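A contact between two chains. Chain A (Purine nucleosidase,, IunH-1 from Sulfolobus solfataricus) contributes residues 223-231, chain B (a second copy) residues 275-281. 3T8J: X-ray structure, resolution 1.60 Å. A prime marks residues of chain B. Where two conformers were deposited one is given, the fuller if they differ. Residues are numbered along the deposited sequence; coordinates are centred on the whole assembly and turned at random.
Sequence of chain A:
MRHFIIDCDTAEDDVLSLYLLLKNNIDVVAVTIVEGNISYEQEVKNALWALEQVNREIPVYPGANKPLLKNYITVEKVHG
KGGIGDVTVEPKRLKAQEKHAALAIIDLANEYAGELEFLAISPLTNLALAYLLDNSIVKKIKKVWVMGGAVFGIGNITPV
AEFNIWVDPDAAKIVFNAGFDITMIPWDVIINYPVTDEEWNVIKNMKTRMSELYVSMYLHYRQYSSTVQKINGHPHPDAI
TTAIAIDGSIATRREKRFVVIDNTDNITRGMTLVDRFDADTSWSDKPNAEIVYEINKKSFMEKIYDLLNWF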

# COMPACT_ATOMS: atom_id res chain seq x y z
N GLN A 223 29.08 15.66 17.12
CA GLN A 223 28.33 15.58 18.37
C GLN A 223 27.00 14.86 18.17
O GLN A 223 26.63 14.00 18.98
CB GLN A 223 28.10 16.99 18.97
CG GLN A 223 27.61 17.01 20.42
CD GLN A 223 26.12 16.67 20.62
OE1 GLN A 223 25.27 16.90 19.75
NE2 GLN A 223 25.80 16.16 21.80
N TYR A 224 26.28 15.19 17.09
CA TYR A 224 24.97 14.61 16.86
C TYR A 224 25.12 13.13 16.53
O TYR A 224 24.39 12.28 17.04
CB TYR A 224 24.25 15.32 15.72
CG TYR A 224 22.88 14.77 15.46
CD1 TYR A 224 21.76 15.32 16.05
CD2 TYR A 224 22.70 13.68 14.61
CE1 TYR A 224 20.50 14.82 15.85
CE2 TYR A 224 21.44 13.16 14.39
CZ TYR A 224 20.35 13.73 14.99
OH TYR A 224 19.09 13.23 14.77
N SER A 225 26.07 12.83 15.65
CA SER A 225 26.24 11.44 15.21
C SER A 225 26.57 10.50 16.37
O SER A 225 26.08 9.36 16.44
CB SER A 225 27.33 11.35 14.15
OG SER A 225 26.94 12.03 12.95
N SER A 226 27.37 10.99 17.30
CA SER A 226 27.76 10.20 18.46
C SER A 226 26.63 10.05 19.49
O SER A 226 26.43 8.97 20.06
CB SER A 226 29.00 10.82 19.13
OG SER A 226 30.16 10.66 18.30
N THR A 227 25.87 11.12 19.71
CA THR A 227 24.84 11.11 20.74
C THR A 227 23.52 10.45 20.33
O THR A 227 22.85 9.82 21.16
CB THR A 227 24.55 12.55 21.22
OG1 THR A 227 24.04 13.33 20.13
CG2 THR A 227 25.83 13.19 21.75
N VAL A 228 23.14 10.59 19.06
CA VAL A 228 21.84 10.09 18.59
C VAL A 228 21.97 8.77 17.87
O VAL A 228 21.31 7.78 18.21
CB VAL A 228 21.16 11.12 17.65
CG1 VAL A 228 19.85 10.58 17.09
CG2 VAL A 228 20.92 12.41 18.41
N GLN A 229 22.84 8.76 16.86
CA GLN A 229 23.03 7.60 16.01
C GLN A 229 23.96 6.56 16.66
O GLN A 229 24.07 5.42 16.20
CB GLN A 229 23.59 8.06 14.66
CG GLN A 229 22.72 9.13 13.94
CD GLN A 229 21.57 8.49 13.21
OE1 GLN A 229 21.63 7.31 12.86
NE2 GLN A 229 20.50 9.25 12.99
N LYS A 230 24.61 6.97 17.76
CA LYS A 230 25.48 6.08 18.54
C LYS A 230 26.69 5.62 17.72
O LYS A 230 27.21 4.52 17.93
CB LYS A 230 24.68 4.90 19.12
CG LYS A 230 23.45 5.31 19.97
CD LYS A 230 22.47 4.14 20.22
CE LYS A 230 21.17 4.62 20.89
NZ LYS A 230 20.04 3.62 20.89
N ILE A 231 27.13 6.46 16.78
CA ILE A 231 28.31 6.19 15.98
C ILE A 231 29.52 6.59 16.83
O ILE A 231 29.46 7.58 17.57
CB ILE A 231 28.30 7.00 14.67
CG1 ILE A 231 27.22 6.44 13.73
CG2 ILE A 231 29.69 6.99 13.99
CD1 ILE A 231 26.81 7.41 12.63
N ASP B 275 12.71 -0.72 15.15
CA ASP B 275 13.12 0.59 15.66
C ASP B 275 14.08 0.34 16.82
O ASP B 275 13.70 -0.28 17.83
CB ASP B 275 11.88 1.38 16.07
CG ASP B 275 12.17 2.85 16.40
OD1 ASP B 275 13.35 3.22 16.54
OD2 ASP B 275 11.19 3.65 16.39
N ARG B 276 15.31 0.84 16.68
CA ARG B 276 16.38 0.71 17.66
C ARG B 276 16.49 1.98 18.53
O ARG B 276 17.39 2.08 19.39
CB ARG B 276 17.72 0.46 16.96
CG ARG B 276 17.71 -0.60 15.83
CD ARG B 276 19.04 -0.60 15.06
NE ARG B 276 19.24 0.69 14.39
CZ ARG B 276 18.66 1.05 13.25
NH1 ARG B 276 17.89 0.21 12.57
NH2 ARG B 276 18.87 2.30 12.80
N PHE B 277 15.62 2.97 18.28
CA PHE B 277 15.59 4.26 18.99
C PHE B 277 16.86 5.11 18.74
O PHE B 277 17.21 5.96 19.56
CB PHE B 277 15.36 4.04 20.51
CG PHE B 277 14.38 2.92 20.83
CD1 PHE B 277 13.07 2.96 20.36
CD2 PHE B 277 14.77 1.82 21.58
CE1 PHE B 277 12.16 1.96 20.65
CE2 PHE B 277 13.85 0.80 21.87
CZ PHE B 277 12.55 0.87 21.40
N ASP B 278 17.52 4.88 17.61
CA ASP B 278 18.77 5.55 17.24
C ASP B 278 18.70 6.30 15.90
O ASP B 278 19.72 6.70 15.34
CB ASP B 278 19.94 4.55 17.17
CG ASP B 278 19.81 3.55 16.04
OD1 ASP B 278 18.86 3.65 15.21
OD2 ASP B 278 20.69 2.66 15.94
N ALA B 279 17.51 6.48 15.35
CA ALA B 279 17.37 7.20 14.09
C ALA B 279 16.84 8.62 14.29
O ALA B 279 16.52 9.01 15.44
CB ALA B 279 16.48 6.40 13.11
N ASP B 280 16.83 9.41 13.21
CA ASP B 280 16.40 10.83 13.28
C ASP B 280 14.90 10.95 13.49
O ASP B 280 14.41 12.01 13.91
CB ASP B 280 16.80 11.57 12.00
CG ASP B 280 18.29 11.54 11.74
OD1 ASP B 280 19.09 11.53 12.72
OD2 ASP B 280 18.69 11.58 10.54
N THR B 281 14.16 9.89 13.19
CA THR B 281 12.76 9.76 13.51
C THR B 281 12.54 8.39 14.16
O THR B 281 13.40 7.49 14.08
CB THR B 281 11.83 9.93 12.29
OG1 THR B 281 11.98 8.79 11.42
CG2 THR B 281 12.13 11.21 11.52

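A buried carboxylate at a subunit interface commonly gathers several donors from the neighbouring chain, and this contact between two copies of a purine nucleosidase illustrates the pattern. Among the hydrogen bonds, both that cross the contact end on one oxygen of Asp280′. Tyr224 OH donates to Asp280′ OD1 at 2.7 Å, with the acceptor at the ring edge, near its plane. Gln229 NE2 also lies 2.7 Å from Asp280′ OD1, but its N-H...O angle of 123° makes that bond weak despite the short distance. The CA-to-CB bond of Gln229 points away overall, though CB still touches the other stretch; with chi1 and chi2 both m, the side chain folds so that its amide comes nearer.

Backbone contacts form a second group. Gln229 CA approaches Asp278′ O at 3.5 Å in a nearly straight CA-H...O contact, while Asp278′ CA meets Val228 O at the same distance but a more bent angle. The two main chains thus touch closely without conventional hydrogen bonds.

The salt bridge here lies within chain B. Asp278′ is held by Arg276′, two residues earlier in the same chain: Arg276′ NE donates to Asp278′ OD2 at 2.9 Å, and Arg276′ NH2 forms a salt bridge with Asp278′ OD1 at 2.8 Å. Lys230, extended beyond chi1, instead brings NZ to 3.4 Å from Arg276′ O.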